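PDB 3A32: probable threonyl-tRNA synthetase 1, which probably attaches threonine to tRNA(Thr) by way of an ATP-activated threonyl-adenylate, and probably cannot deacylate mischarged seryl-tRNA(Thr). Local coordinates for residues K7-Y12 with Y324-R329; V71-I76 with V136-R141; V204-S209 with A231-A236; M332-A337 with K370-A375; L413-F418 with L428-G433. All blocks are in the same frame, centred on the assembly; numbering follows the deposited sequence.

Interaction 1: residues K7-Y12 with Y324-R329. With SO4 (sulfate ion), chain B.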
# COMPACT_ATOMS: atom_id res chain seq x y z
N LYS A 7 27.60 -12.05 -9.55
CA LYS A 7 26.15 -11.90 -9.06
C LYS A 7 25.73 -10.44 -8.96
O LYS A 7 26.31 -9.66 -8.21
CB LYS A 7 25.86 -12.58 -7.72
CG LYS A 7 25.31 -14.02 -7.81
CD LYS A 7 24.64 -14.51 -6.50
CE LYS A 7 24.77 -16.03 -6.34
NZ LYS A 7 23.90 -16.61 -5.29
N THR A 8 24.74 -10.09 -9.77
CA THR A 8 24.09 -8.78 -9.71
C THR A 8 22.75 -8.88 -8.95
O THR A 8 22.30 -9.98 -8.62
CB THR A 8 23.90 -8.23 -11.13
OG1 THR A 8 22.94 -9.04 -11.80
CG2 THR A 8 25.27 -8.30 -11.92
N HIS A 9 22.14 -7.72 -8.65
CA HIS A 9 20.79 -7.65 -8.11
C HIS A 9 19.78 -8.43 -8.98
O HIS A 9 18.79 -8.90 -8.48
CB HIS A 9 20.36 -6.18 -7.97
CG HIS A 9 20.06 -5.48 -9.28
ND1 HIS A 9 21.04 -4.91 -10.08
CD2 HIS A 9 18.89 -5.24 -9.91
CE1 HIS A 9 20.48 -4.35 -11.14
NE2 HIS A 9 19.18 -4.54 -11.06
N ILE A 10 20.03 -8.58 -10.26
CA ILE A 10 19.13 -9.42 -11.13
C ILE A 10 19.14 -10.88 -10.66
O ILE A 10 18.11 -11.56 -10.72
CB ILE A 10 19.53 -9.31 -12.67
CG1 ILE A 10 19.12 -7.95 -13.24
CG2 ILE A 10 18.86 -10.38 -13.54
CD1 ILE A 10 20.02 -7.50 -14.47
N ASP A 11 20.30 -11.34 -10.22
CA ASP A 11 20.51 -12.68 -9.67
C ASP A 11 19.92 -12.82 -8.26
O ASP A 11 19.18 -13.75 -7.98
CB ASP A 11 22.03 -12.98 -9.61
CG ASP A 11 22.66 -13.04 -11.00
OD1 ASP A 11 22.08 -13.72 -11.87
OD2 ASP A 11 23.72 -12.43 -11.21
N TYR A 12 20.28 -11.90 -7.38
CA TYR A 12 19.69 -11.86 -6.04
C TYR A 12 18.17 -11.71 -6.07
O TYR A 12 17.49 -12.46 -5.38
CB TYR A 12 20.29 -10.72 -5.22
CG TYR A 12 21.74 -10.92 -4.90
CD1 TYR A 12 22.17 -12.02 -4.14
CD2 TYR A 12 22.69 -10.05 -5.40
CE1 TYR A 12 23.48 -12.21 -3.84
CE2 TYR A 12 24.05 -10.25 -5.14
CZ TYR A 12 24.42 -11.32 -4.34
OH TYR A 12 25.73 -11.48 -4.04
N TYR A 324 20.99 -1.76 -3.23
CA TYR A 324 21.03 -2.43 -1.93
C TYR A 324 21.36 -3.94 -2.05
O TYR A 324 22.20 -4.46 -1.35
CB TYR A 324 19.71 -2.23 -1.12
CG TYR A 324 19.83 -2.89 0.23
CD1 TYR A 324 20.25 -2.17 1.38
CD2 TYR A 324 19.58 -4.26 0.36
CE1 TYR A 324 20.40 -2.80 2.61
CE2 TYR A 324 19.72 -4.91 1.58
CZ TYR A 324 20.14 -4.18 2.70
OH TYR A 324 20.31 -4.87 3.88
N LEU A 325 20.68 -4.64 -2.94
CA LEU A 325 20.91 -6.08 -3.06
C LEU A 325 22.38 -6.37 -3.43
O LEU A 325 22.93 -7.35 -2.97
CB LEU A 325 19.94 -6.74 -4.07
CG LEU A 325 18.47 -6.81 -3.63
CD1 LEU A 325 17.56 -7.12 -4.85
CD2 LEU A 325 18.30 -7.85 -2.48
N GLU A 326 23.00 -5.52 -4.24
CA GLU A 326 24.41 -5.66 -4.55
C GLU A 326 25.33 -5.32 -3.40
O GLU A 326 26.14 -6.16 -3.01
CB GLU A 326 24.77 -4.96 -5.87
CG GLU A 326 24.14 -5.72 -7.10
CD GLU A 326 24.26 -4.91 -8.41
OE1 GLU A 326 25.00 -3.91 -8.36
OE2 GLU A 326 23.62 -5.24 -9.47
N HIS A 327 25.16 -4.14 -2.79
CA HIS A 327 25.98 -3.75 -1.65
C HIS A 327 25.92 -4.78 -0.50
O HIS A 327 26.93 -5.02 0.16
CB HIS A 327 25.57 -2.35 -1.17
CG HIS A 327 26.36 -1.83 0.00
ND1 HIS A 327 27.70 -1.51 -0.08
CD2 HIS A 327 25.99 -1.57 1.28
CE1 HIS A 327 28.12 -1.09 1.09
NE2 HIS A 327 27.11 -1.13 1.94
N ARG A 328 24.76 -5.40 -0.30
CA ARG A 328 24.56 -6.37 0.80
C ARG A 328 24.44 -7.82 0.38
O ARG A 328 24.05 -8.65 1.16
CB ARG A 328 23.37 -5.99 1.66
CG ARG A 328 23.70 -4.80 2.57
CD ARG A 328 24.06 -5.30 3.97
NE ARG A 328 24.65 -4.25 4.81
CZ ARG A 328 23.95 -3.39 5.56
NH1 ARG A 328 22.60 -3.45 5.53
NH2 ARG A 328 24.58 -2.44 6.30
N ARG A 329 24.79 -8.11 -0.87
CA ARG A 329 24.85 -9.49 -1.35
C ARG A 329 23.56 -10.29 -0.98
O ARG A 329 23.63 -11.47 -0.48
CB ARG A 329 26.14 -10.17 -0.86
CG ARG A 329 27.45 -9.74 -1.63
CD ARG A 329 28.26 -8.76 -0.86
NE ARG A 329 29.53 -8.44 -1.54
CZ ARG A 329 29.96 -7.22 -1.90
NH1 ARG A 329 29.25 -6.10 -1.66
NH2 ARG A 329 31.15 -7.12 -2.51
S SO4 B . 26.25 -15.61 -2.40
O1 SO4 B . 26.28 -16.28 -1.09
O2 SO4 B . 26.47 -14.16 -2.48
O3 SO4 B . 27.38 -16.21 -3.08
O4 SO4 B . 24.96 -15.90 -3.04
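His9 and Glu326 form a His-carboxylate hydrogen bond that ties the start of helix 9-15 to the last turn of helix 317-327, in a partly buried contact. Glu326 OE2 accepts from His9 twice: from ND1 at 2.7 Å and from the backbone N at 3.0 Å. The backbone N-H meets the anti lone pair. ND1 approaches from above the carboxylate plane, with OE2 close to the plane of the ring. His9 CG lies between the backbone N and the carbonyl carbon (chi1 72°), and both donors can reach one oxygen. Leu325 CB also packs on His9 CB at 4.0 Å. One face of the Tyr12 ring lies against the backbone of Arg329, with CE1 3.4 Å from Arg329 C. Tyr12 OH and Lys7 NZ both bind a sulfate ion. Thr8 and Asp11 form a capping box; Arg329 belongs to a Schellman motif. His9 NE2 is also hydrogen-bonded to Leu154 N, so with ND1 as donor the ring is probably neutral.

Interaction 2: residues V71-I76 with V136-R141; sequences VETPII and VFEFGR
Val71 N donates to Phe137 O at 2.9 Å; the directions of 71-75 and 136-141 differ by 30°, and the chains separate until the CA atoms of Ile75 and Arg141 are 7.1 Å apart. Glu138 spans the widening gap. Its CG is anti to the backbone N (chi1 175°) and the chain stays extended beyond it. The carboxylate then takes two bonds from Thr73. Thr73 OG1 gives its proton to the syn lone pair of Glu138 OE1 at 2.7 Å, while Thr73 N reaches Glu138 OE2 at 2.9 Å from above the carboxylate plane. Glu138 OE1 is also bonded by His115 NE2. An alanine in place of Glu138 would probably leave Thr73 N and OG1, and His115, without this shared acceptor group. Val71 CG2 packs on Val136 CG2 at 3.5 Å, and Ile75 CD1 touches Arg141 CD at 4.2 Å. The charged ends of Glu72 and Arg141 turn to another chain, pairing with Arg141 and Glu72 of the second subunit. Helix 48-65, leading into 71-76, and strands 134-143 and 159-170 are consistent with class II motifs 1 and 2. Helix 112-126 covers Val71 and Thr73, and Val136 lies against the zinc ligand His166 on strand 159-170.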
# COMPACT_ATOMS: atom_id res chain seq x y z
N VAL A 71 -0.85 10.56 0.84
CA VAL A 71 -1.83 10.58 -0.20
C VAL A 71 -1.55 9.51 -1.23
O VAL A 71 -0.48 8.87 -1.26
CB VAL A 71 -1.97 12.00 -0.86
CG1 VAL A 71 -2.28 13.06 0.21
CG2 VAL A 71 -0.73 12.35 -1.68
N GLU A 72 -2.55 9.26 -2.03
CA GLU A 72 -2.42 8.40 -3.21
C GLU A 72 -3.13 9.16 -4.33
O GLU A 72 -4.29 9.62 -4.15
CB GLU A 72 -3.00 7.01 -2.94
CG GLU A 72 -3.18 6.17 -4.23
CD GLU A 72 -3.46 4.65 -3.99
OE1 GLU A 72 -3.56 4.24 -2.81
OE2 GLU A 72 -3.51 3.86 -5.02
N THR A 73 -2.43 9.36 -5.45
CA THR A 73 -3.00 10.16 -6.55
C THR A 73 -3.18 9.27 -7.78
O THR A 73 -2.53 8.22 -7.87
CB THR A 73 -2.18 11.50 -6.84
OG1 THR A 73 -0.83 11.20 -7.24
CG2 THR A 73 -2.17 12.46 -5.60
N PRO A 74 -4.06 9.66 -8.73
CA PRO A 74 -4.32 8.77 -9.84
C PRO A 74 -3.14 8.39 -10.69
O PRO A 74 -2.14 9.12 -10.78
CB PRO A 74 -5.33 9.53 -10.68
CG PRO A 74 -6.01 10.42 -9.68
CD PRO A 74 -4.89 10.86 -8.80
N ILE A 75 -3.27 7.24 -11.33
CA ILE A 75 -2.26 6.76 -12.23
C ILE A 75 -2.30 7.39 -13.62
O ILE A 75 -1.24 7.47 -14.29
CB ILE A 75 -2.24 5.22 -12.21
CG1 ILE A 75 -1.72 4.86 -10.81
CG2 ILE A 75 -1.42 4.63 -13.41
CD1 ILE A 75 -1.28 3.48 -10.58
N ILE A 76 -3.48 7.85 -14.05
CA ILE A 76 -3.62 8.51 -15.35
C ILE A 76 -4.10 9.94 -15.16
O ILE A 76 -4.52 10.32 -14.07
CB ILE A 76 -4.50 7.72 -16.31
CG1 ILE A 76 -5.97 7.62 -15.81
CG2 ILE A 76 -3.85 6.36 -16.60
CD1 ILE A 76 -7.06 7.14 -16.93
N VAL A 136 3.32 16.91 1.82
CA VAL A 136 2.50 15.82 1.29
C VAL A 136 3.44 14.67 0.78
O VAL A 136 4.36 14.94 -0.02
CB VAL A 136 1.53 16.35 0.20
CG1 VAL A 136 2.28 17.03 -1.00
CG2 VAL A 136 0.62 15.31 -0.29
N PHE A 137 3.20 13.44 1.25
CA PHE A 137 4.01 12.26 0.91
C PHE A 137 3.19 11.24 0.10
O PHE A 137 2.03 11.01 0.41
CB PHE A 137 4.50 11.52 2.18
CG PHE A 137 5.17 10.20 1.86
CD1 PHE A 137 6.46 10.18 1.33
CD2 PHE A 137 4.49 9.00 2.03
CE1 PHE A 137 7.07 9.00 1.01
CE2 PHE A 137 5.12 7.80 1.72
CZ PHE A 137 6.39 7.79 1.20
N GLU A 138 3.81 10.60 -0.88
CA GLU A 138 3.13 9.51 -1.63
C GLU A 138 4.12 8.43 -2.01
O GLU A 138 5.19 8.76 -2.50
CB GLU A 138 2.40 10.01 -2.89
CG GLU A 138 1.80 8.89 -3.70
CD GLU A 138 0.85 9.33 -4.81
OE1 GLU A 138 0.69 10.56 -5.06
OE2 GLU A 138 0.27 8.44 -5.45
N PHE A 139 3.77 7.17 -1.73
CA PHE A 139 4.44 5.97 -2.28
C PHE A 139 3.91 5.89 -3.71
O PHE A 139 2.85 5.30 -3.97
CB PHE A 139 4.01 4.74 -1.45
CG PHE A 139 4.82 3.48 -1.73
CD1 PHE A 139 6.12 3.33 -1.24
CD2 PHE A 139 4.27 2.42 -2.45
CE1 PHE A 139 6.87 2.16 -1.51
CE2 PHE A 139 4.98 1.24 -2.68
CZ PHE A 139 6.29 1.11 -2.21
N GLY A 140 4.59 6.55 -4.64
CA GLY A 140 3.91 6.87 -5.92
C GLY A 140 4.39 6.02 -7.07
O GLY A 140 5.56 5.65 -7.10
N ARG A 141 3.52 5.74 -8.03
CA ARG A 141 3.85 4.83 -9.17
C ARG A 141 3.86 5.60 -10.48
O ARG A 141 2.82 6.15 -10.88
CB ARG A 141 2.85 3.68 -9.26
CG ARG A 141 2.86 2.83 -8.00
CD ARG A 141 1.58 2.07 -7.81
NE ARG A 141 1.81 1.05 -6.79
CZ ARG A 141 1.52 1.24 -5.52
NH1 ARG A 141 0.95 2.38 -5.15
NH2 ARG A 141 1.81 0.31 -4.64

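Interaction 3: residues V204-S209 with A231-A236; sequences VRLSMS and ALREAA. With SO4 (sulfate ion), chain C.
Leu206 and Met208 pack from strand 202-207 and the loop after it onto Leu232, Arg233 and Ala236 of helix 222-243. Strand 204-207 and helix segment 231-236 run nearly antiparallel, with their axes 9.9 Å apart at closest approach and 167° between their directions. No hydrogen bond crosses the contact.

The apolar part centres on one methyl group. Leu206 CD1 lies 4.2 Å from Leu232 CB and 4.3 Å from Ala236 CB. These two residues are one helical turn apart, so the methyl sits against the surface between them. It also comes within 3.7 Å of Leu232 O. Met208 SD adds a looser touch on Leu232 CD1 at 4.4 Å.

In the second kind of contact, Met208 CE lies over one face of the Arg233 guanidinium, offset toward its rim, and is 3.8 Å from NE. Met208 bends at chi2 (-62°), which places SD, and again at chi3 (-135°), which places CE. The Arg233 chain is extended from CG to NE, and Arg233 NH2 makes a salt bridge with Glu249.

Off the packing, Arg205 NH2 binds O4 of a sulfate ion at 3.0 Å and pairs with Glu275.

The contact lies within a beta-alpha-beta crossover, in which helix 222-243 connects the adjacent parallel strands 202-207 and 246-250. Strand 260-268 flanks strand 202-207 on its other edge, and helix 174-191 packs against helix 222-243.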
# COMPACT_ATOMS: atom_id res chain seq x y z
N VAL A 204 27.13 15.04 0.85
CA VAL A 204 26.02 15.87 0.41
C VAL A 204 26.53 16.77 -0.72
O VAL A 204 27.47 17.53 -0.53
CB VAL A 204 25.42 16.71 1.59
CG1 VAL A 204 24.72 17.95 1.06
CG2 VAL A 204 24.44 15.86 2.43
N ARG A 205 25.89 16.70 -1.88
CA ARG A 205 26.30 17.50 -3.03
C ARG A 205 25.25 18.55 -3.39
O ARG A 205 24.11 18.21 -3.69
CB ARG A 205 26.55 16.58 -4.24
CG ARG A 205 26.96 17.28 -5.54
CD ARG A 205 27.09 16.24 -6.69
NE ARG A 205 28.35 15.55 -6.54
CZ ARG A 205 28.52 14.23 -6.54
NH1 ARG A 205 27.49 13.40 -6.74
NH2 ARG A 205 29.74 13.75 -6.35
N LEU A 206 25.65 19.81 -3.44
CA LEU A 206 24.73 20.87 -3.85
C LEU A 206 24.96 21.24 -5.29
O LEU A 206 26.12 21.37 -5.72
CB LEU A 206 24.89 22.11 -2.98
CG LEU A 206 24.98 21.98 -1.44
CD1 LEU A 206 25.01 23.37 -0.75
CD2 LEU A 206 23.88 21.09 -0.80
N SER A 207 23.88 21.39 -6.06
CA SER A 207 24.01 21.88 -7.44
C SER A 207 23.30 23.24 -7.63
O SER A 207 22.10 23.38 -7.43
CB SER A 207 23.52 20.82 -8.42
OG SER A 207 24.22 19.60 -8.24
N MET A 208 24.08 24.26 -7.98
CA MET A 208 23.64 25.65 -7.90
C MET A 208 23.58 26.29 -9.28
O MET A 208 24.01 25.68 -10.24
CB MET A 208 24.60 26.45 -7.01
CG MET A 208 24.98 25.79 -5.72
SD MET A 208 23.53 25.52 -4.64
CE MET A 208 24.19 26.07 -3.06
N SER A 209 23.03 27.51 -9.37
CA SER A 209 23.07 28.31 -10.60
C SER A 209 24.47 28.75 -10.92
O SER A 209 25.37 28.70 -10.09
CB SER A 209 22.23 29.58 -10.49
OG SER A 209 22.76 30.43 -9.49
N ALA A 231 19.37 28.76 1.47
CA ALA A 231 18.75 27.74 2.37
C ALA A 231 19.55 26.41 2.41
O ALA A 231 19.78 25.83 3.49
CB ALA A 231 17.28 27.51 2.03
N LEU A 232 20.03 25.98 1.24
CA LEU A 232 20.81 24.74 1.09
C LEU A 232 22.18 24.81 1.72
O LEU A 232 22.71 23.80 2.18
CB LEU A 232 20.96 24.37 -0.39
CG LEU A 232 19.67 24.01 -1.13
CD1 LEU A 232 19.91 23.93 -2.66
CD2 LEU A 232 19.05 22.69 -0.60
N ARG A 233 22.78 26.01 1.71
CA ARG A 233 24.10 26.20 2.29
C ARG A 233 24.04 26.16 3.81
O ARG A 233 24.85 25.47 4.42
CB ARG A 233 24.74 27.51 1.81
CG ARG A 233 25.24 27.44 0.40
CD ARG A 233 25.93 28.72 0.00
NE ARG A 233 26.34 28.65 -1.38
CZ ARG A 233 25.94 29.50 -2.31
NH1 ARG A 233 25.14 30.52 -1.99
NH2 ARG A 233 26.36 29.37 -3.56
N GLU A 234 23.09 26.86 4.40
CA GLU A 234 22.91 26.82 5.85
C GLU A 234 22.55 25.44 6.36
O GLU A 234 23.12 24.99 7.34
CB GLU A 234 21.83 27.81 6.31
CG GLU A 234 22.23 29.25 6.11
CD GLU A 234 23.36 29.74 7.10
OE1 GLU A 234 23.87 28.93 7.95
OE2 GLU A 234 23.72 30.94 7.00
N ALA A 235 21.61 24.78 5.69
CA ALA A 235 21.21 23.43 6.06
C ALA A 235 22.40 22.46 6.00
O ALA A 235 22.65 21.73 6.97
CB ALA A 235 20.01 22.92 5.20
N ALA A 236 23.14 22.51 4.89
CA ALA A 236 24.34 21.71 4.68
C ALA A 236 25.41 22.05 5.70
O ALA A 236 26.20 21.19 6.10
CB ALA A 236 24.89 21.93 3.27
S SO4 C . 33.74 15.19 -5.08
O1 SO4 C . 33.63 14.82 -3.67
O2 SO4 C . 33.83 16.65 -5.19
O3 SO4 C . 34.98 14.59 -5.58
O4 SO4 C . 32.58 14.75 -5.87

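Interaction 4: residues M332-A337 with K370-A375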
# COMPACT_ATOMS: atom_id res chain seq x y z
N MET A 332 18.76 -8.97 3.25
CA MET A 332 17.72 -8.00 3.61
C MET A 332 17.63 -7.83 5.12
O MET A 332 17.81 -8.83 5.88
CB MET A 332 16.34 -8.50 3.11
CG MET A 332 16.24 -8.72 1.57
SD MET A 332 16.66 -7.21 0.67
CE MET A 332 15.20 -6.19 1.05
N PRO A 333 17.26 -6.60 5.57
CA PRO A 333 16.95 -6.41 7.00
C PRO A 333 15.72 -7.25 7.36
O PRO A 333 14.86 -7.46 6.49
CB PRO A 333 16.61 -4.91 7.12
CG PRO A 333 16.53 -4.37 5.70
CD PRO A 333 17.06 -5.38 4.75
N PHE A 334 15.62 -7.70 8.62
CA PHE A 334 14.60 -8.62 9.06
C PHE A 334 13.19 -8.26 8.57
O PHE A 334 12.45 -9.14 8.13
CB PHE A 334 14.62 -8.79 10.59
CG PHE A 334 13.56 -9.70 11.12
CD1 PHE A 334 13.82 -11.05 11.31
CD2 PHE A 334 12.32 -9.19 11.51
CE1 PHE A 334 12.84 -11.91 11.85
CE2 PHE A 334 11.34 -10.03 12.03
CZ PHE A 334 11.60 -11.41 12.20
N THR A 335 12.81 -6.98 8.68
CA THR A 335 11.44 -6.57 8.38
C THR A 335 11.07 -6.76 6.88
O THR A 335 9.90 -6.98 6.52
CB THR A 335 11.15 -5.12 8.90
OG1 THR A 335 11.27 -5.09 10.34
CG2 THR A 335 9.74 -4.71 8.58
N LEU A 336 12.09 -6.73 6.03
CA LEU A 336 11.99 -6.78 4.59
C LEU A 336 12.46 -8.09 3.92
O LEU A 336 12.53 -8.18 2.69
CB LEU A 336 12.78 -5.60 4.02
CG LEU A 336 12.28 -4.20 4.43
CD1 LEU A 336 13.14 -3.18 3.69
CD2 LEU A 336 10.72 -3.96 4.20
N ALA A 337 12.78 -9.10 4.72
CA ALA A 337 13.33 -10.35 4.22
C ALA A 337 12.16 -11.20 3.70
O ALA A 337 11.18 -11.44 4.43
CB ALA A 337 14.09 -11.09 5.36
N LYS A 370 1.95 -15.51 14.68
CA LYS A 370 2.41 -14.15 15.07
C LYS A 370 2.57 -13.17 13.88
O LYS A 370 2.84 -11.98 14.07
CB LYS A 370 3.67 -14.24 15.93
CG LYS A 370 3.36 -14.86 17.32
CD LYS A 370 4.37 -14.46 18.34
CE LYS A 370 4.13 -15.17 19.64
NZ LYS A 370 3.07 -14.47 20.39
N GLY A 371 2.40 -13.69 12.65
CA GLY A 371 2.42 -12.84 11.48
C GLY A 371 3.76 -12.83 10.73
O GLY A 371 3.99 -11.94 9.91
N PHE A 372 4.63 -13.81 11.01
CA PHE A 372 5.97 -13.86 10.43
C PHE A 372 5.99 -14.62 9.12
O PHE A 372 5.07 -15.45 8.85
CB PHE A 372 6.97 -14.53 11.38
CG PHE A 372 7.24 -13.73 12.64
CD1 PHE A 372 7.87 -12.48 12.56
CD2 PHE A 372 6.89 -14.23 13.89
CE1 PHE A 372 8.16 -11.74 13.70
CE2 PHE A 372 7.14 -13.50 15.05
CZ PHE A 372 7.76 -12.23 14.93
N ARG A 373 7.04 -14.38 8.34
CA ARG A 373 7.27 -15.17 7.10
C ARG A 373 8.23 -16.35 7.39
O ARG A 373 9.41 -16.15 7.75
CB ARG A 373 7.74 -14.27 5.97
CG ARG A 373 6.60 -13.29 5.45
CD ARG A 373 7.02 -12.44 4.29
NE ARG A 373 8.16 -11.58 4.57
CZ ARG A 373 8.08 -10.38 5.16
NH1 ARG A 373 6.89 -9.89 5.52
NH2 ARG A 373 9.19 -9.65 5.35
N VAL A 374 7.70 -17.57 7.22
CA VAL A 374 8.33 -18.80 7.71
C VAL A 374 8.56 -19.80 6.54
O VAL A 374 7.70 -19.93 5.64
CB VAL A 374 7.48 -19.46 8.88
CG1 VAL A 374 8.24 -20.67 9.54
CG2 VAL A 374 7.16 -18.43 9.96
N ALA A 375 9.72 -20.45 6.52
CA ALA A 375 9.94 -21.59 5.64
C ALA A 375 10.51 -22.75 6.48
O ALA A 375 11.47 -22.56 7.23
CB ALA A 375 10.89 -21.20 4.51
O HOH W 1 7.25 -7.44 6.94
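Arg373 carries the polar side of this buried contact by giving three hydrogen bonds to carbonyls of segment 332-337. Ala337 O is gripped side-on by two nitrogens, NH2 at 2.8 Å and NE at 3.0 Å, both from the same face of the carbonyl plane. Arg373 NH2 also donates to Thr335 O at 3.0 Å, from above that carbonyl's plane. Both oxygens lie in the guanidinium plane. A water links the remaining nitrogen: it accepts from Arg373 NH1 at 2.9 Å and donates to Thr335 O at 2.7 Å. NH1 has a second partner in Ile463 O. The bend at chi3 (-60°) places NE within reach of Ala337 O. A leucine in place of Arg373 would probably leave the carbonyls of Thr335 and Ala337 without these donors inside the protein. Beside the polar group, the edge of the Phe334 ring meets Phe372, with CZ 3.8 Å from Phe372 CE1. Helix 435-457 covers both phenylalanines, helix 353-369 packs on Phe372, and strand 373-380 pairs with strand 341-347, which follows the 332-337 loop.

Interaction 5: residues L413-F418 with L428-G433; sequences LDVRVF and LAIAYG
Leu413 approaches the Tyr432 ring obliquely: Leu413 CG lies 3.9 Å from Tyr432 CD2, and Leu413 CD2 lies 3.9 Å from Tyr432 CE2. The two side chains cross at about a right angle. The Tyr432 hydroxyl is hydrogen-bonded to Glu407 O. The other flat group is the Arg416 guanidinium, which has Asp414 OD1 in plane at its edge. It grips the carboxylate side-on, with NE on OD1 at 2.8 Å and NH2 on OD2 at 2.7 Å. This salt bridge holds the two side chains together along one strand.

Strands 412-419 and 424-431 form an antiparallel beta hairpin of the anticodon-binding domain, at one side of its mixed sheet. Leu413 pairs with Ile430, and Val415 with Leu428. Both are hydrogen-bonded pairs, each with two backbone bonds. Asp414 and Ala429 between them form a non-hydrogen-bonded pair.

The face that bears Leu413, Val415, Leu428 and Ile430 is apolar. Val415 CG2 touches Ile430 CG1 at 3.7 Å. Val417 CG2 meets Leu428 CD1 at 3.8 Å, and Leu413 CB lies 4.2 Å from Ile430 CB. Helix 435-457 packs on Leu413, Val415 and Ile430, and strand 399-403 borders strand 412-419 on its other edge.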
# COMPACT_ATOMS: atom_id res chain seq x y z
N LEU A 413 17.45 -23.91 21.59
CA LEU A 413 17.44 -23.83 20.13
C LEU A 413 18.76 -23.26 19.64
O LEU A 413 19.36 -22.48 20.34
CB LEU A 413 16.30 -22.95 19.64
CG LEU A 413 14.88 -23.42 19.99
CD1 LEU A 413 13.91 -22.29 19.70
CD2 LEU A 413 14.49 -24.72 19.24
N ASP A 414 19.20 -23.65 18.46
CA ASP A 414 20.38 -23.07 17.80
C ASP A 414 19.86 -22.09 16.73
O ASP A 414 19.33 -22.50 15.68
CB ASP A 414 21.22 -24.19 17.18
CG ASP A 414 22.33 -23.69 16.30
OD1 ASP A 414 22.46 -22.49 16.05
OD2 ASP A 414 23.13 -24.53 15.83
N VAL A 415 20.00 -20.79 17.04
CA VAL A 415 19.34 -19.74 16.29
C VAL A 415 20.40 -18.79 15.76
O VAL A 415 21.18 -18.23 16.53
CB VAL A 415 18.32 -18.98 17.17
CG1 VAL A 415 17.70 -17.80 16.43
CG2 VAL A 415 17.25 -19.88 17.65
N ARG A 416 20.40 -18.60 14.44
CA ARG A 416 21.44 -17.88 13.72
C ARG A 416 20.84 -16.72 12.94
O ARG A 416 20.23 -16.86 11.88
CB ARG A 416 22.22 -18.84 12.81
CG ARG A 416 22.49 -20.14 13.54
CD ARG A 416 23.66 -20.84 13.00
NE ARG A 416 24.00 -22.00 13.80
CZ ARG A 416 24.97 -22.85 13.48
NH1 ARG A 416 25.70 -22.65 12.38
NH2 ARG A 416 25.24 -23.86 14.29
N VAL A 417 21.04 -15.55 13.51
CA VAL A 417 20.63 -14.27 12.95
C VAL A 417 21.75 -13.80 12.02
O VAL A 417 22.93 -14.06 12.25
CB VAL A 417 20.34 -13.30 14.15
CG1 VAL A 417 20.01 -11.89 13.65
CG2 VAL A 417 19.18 -13.83 15.04
N PHE A 418 21.43 -13.18 10.91
CA PHE A 418 22.47 -12.75 10.01
C PHE A 418 22.79 -11.32 10.37
O PHE A 418 21.90 -10.46 10.41
CB PHE A 418 22.06 -12.85 8.54
CG PHE A 418 23.17 -12.52 7.63
CD1 PHE A 418 24.12 -13.53 7.25
CD2 PHE A 418 23.39 -11.18 7.24
CE1 PHE A 418 25.25 -13.22 6.46
CE2 PHE A 418 24.52 -10.83 6.46
CZ PHE A 418 25.44 -11.85 6.04
N LEU A 428 22.89 -17.74 18.42
CA LEU A 428 22.29 -17.47 19.74
C LEU A 428 21.81 -18.78 20.29
O LEU A 428 21.45 -19.68 19.54
CB LEU A 428 21.07 -16.52 19.67
CG LEU A 428 21.10 -15.26 18.83
CD1 LEU A 428 19.68 -14.70 18.75
CD2 LEU A 428 22.09 -14.21 19.37
N ALA A 429 21.79 -18.88 21.60
CA ALA A 429 21.31 -20.09 22.29
C ALA A 429 19.99 -19.70 22.97
O ALA A 429 19.99 -18.93 23.91
CB ALA A 429 22.31 -20.54 23.30
N ILE A 430 18.88 -20.18 22.43
CA ILE A 430 17.56 -19.81 22.91
C ILE A 430 16.92 -20.97 23.70
O ILE A 430 16.46 -21.96 23.11
CB ILE A 430 16.60 -19.35 21.73
CG1 ILE A 430 17.14 -18.14 20.96
CG2 ILE A 430 15.27 -18.98 22.30
CD1 ILE A 430 17.49 -16.95 21.78
N ALA A 431 16.88 -20.84 25.02
CA ALA A 431 16.31 -21.89 25.88
C ALA A 431 14.79 -21.88 25.71
O ALA A 431 14.19 -20.84 25.42
CB ALA A 431 16.71 -21.71 27.38
N TYR A 432 14.17 -23.04 25.87
CA TYR A 432 12.71 -23.11 25.84
C TYR A 432 12.27 -24.24 26.76
O TYR A 432 13.07 -25.13 27.08
CB TYR A 432 12.19 -23.34 24.39
CG TYR A 432 12.52 -24.73 23.84
CD1 TYR A 432 11.58 -25.76 23.87
CD2 TYR A 432 13.79 -25.01 23.34
CE1 TYR A 432 11.91 -27.04 23.36
CE2 TYR A 432 14.12 -26.23 22.86
CZ TYR A 432 13.19 -27.25 22.87
OH TYR A 432 13.58 -28.46 22.39
N GLY A 433 10.99 -24.21 27.16
CA GLY A 433 10.36 -25.26 27.96
C GLY A 433 9.51 -26.13 27.06
O GLY A 433 9.57 -27.33 27.13

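Interactions 2 and 3 both reach the large sheet of the catalytic region, with centres about 27 Å apart. The zinc site is formed by Cys112, His166 and His310. The side chain of Val136 in interaction 2 is about 9 Å from the zinc ion, and that of Leu232 in interaction 3 is about 11 Å from the side chain of His310. Interactions 1 and 4 touch: Tyr324 and Leu325 pack on Met332 and Pro333, where the chain leaves helix 317-327 toward the anticodon-binding domain. Interactions 4 and 5 both reach the sheet of that domain, with centres about 16 Å apart. The centre of interaction 5 lies about 48 Å from that of interaction 3 and about 28 Å from that of interaction 1.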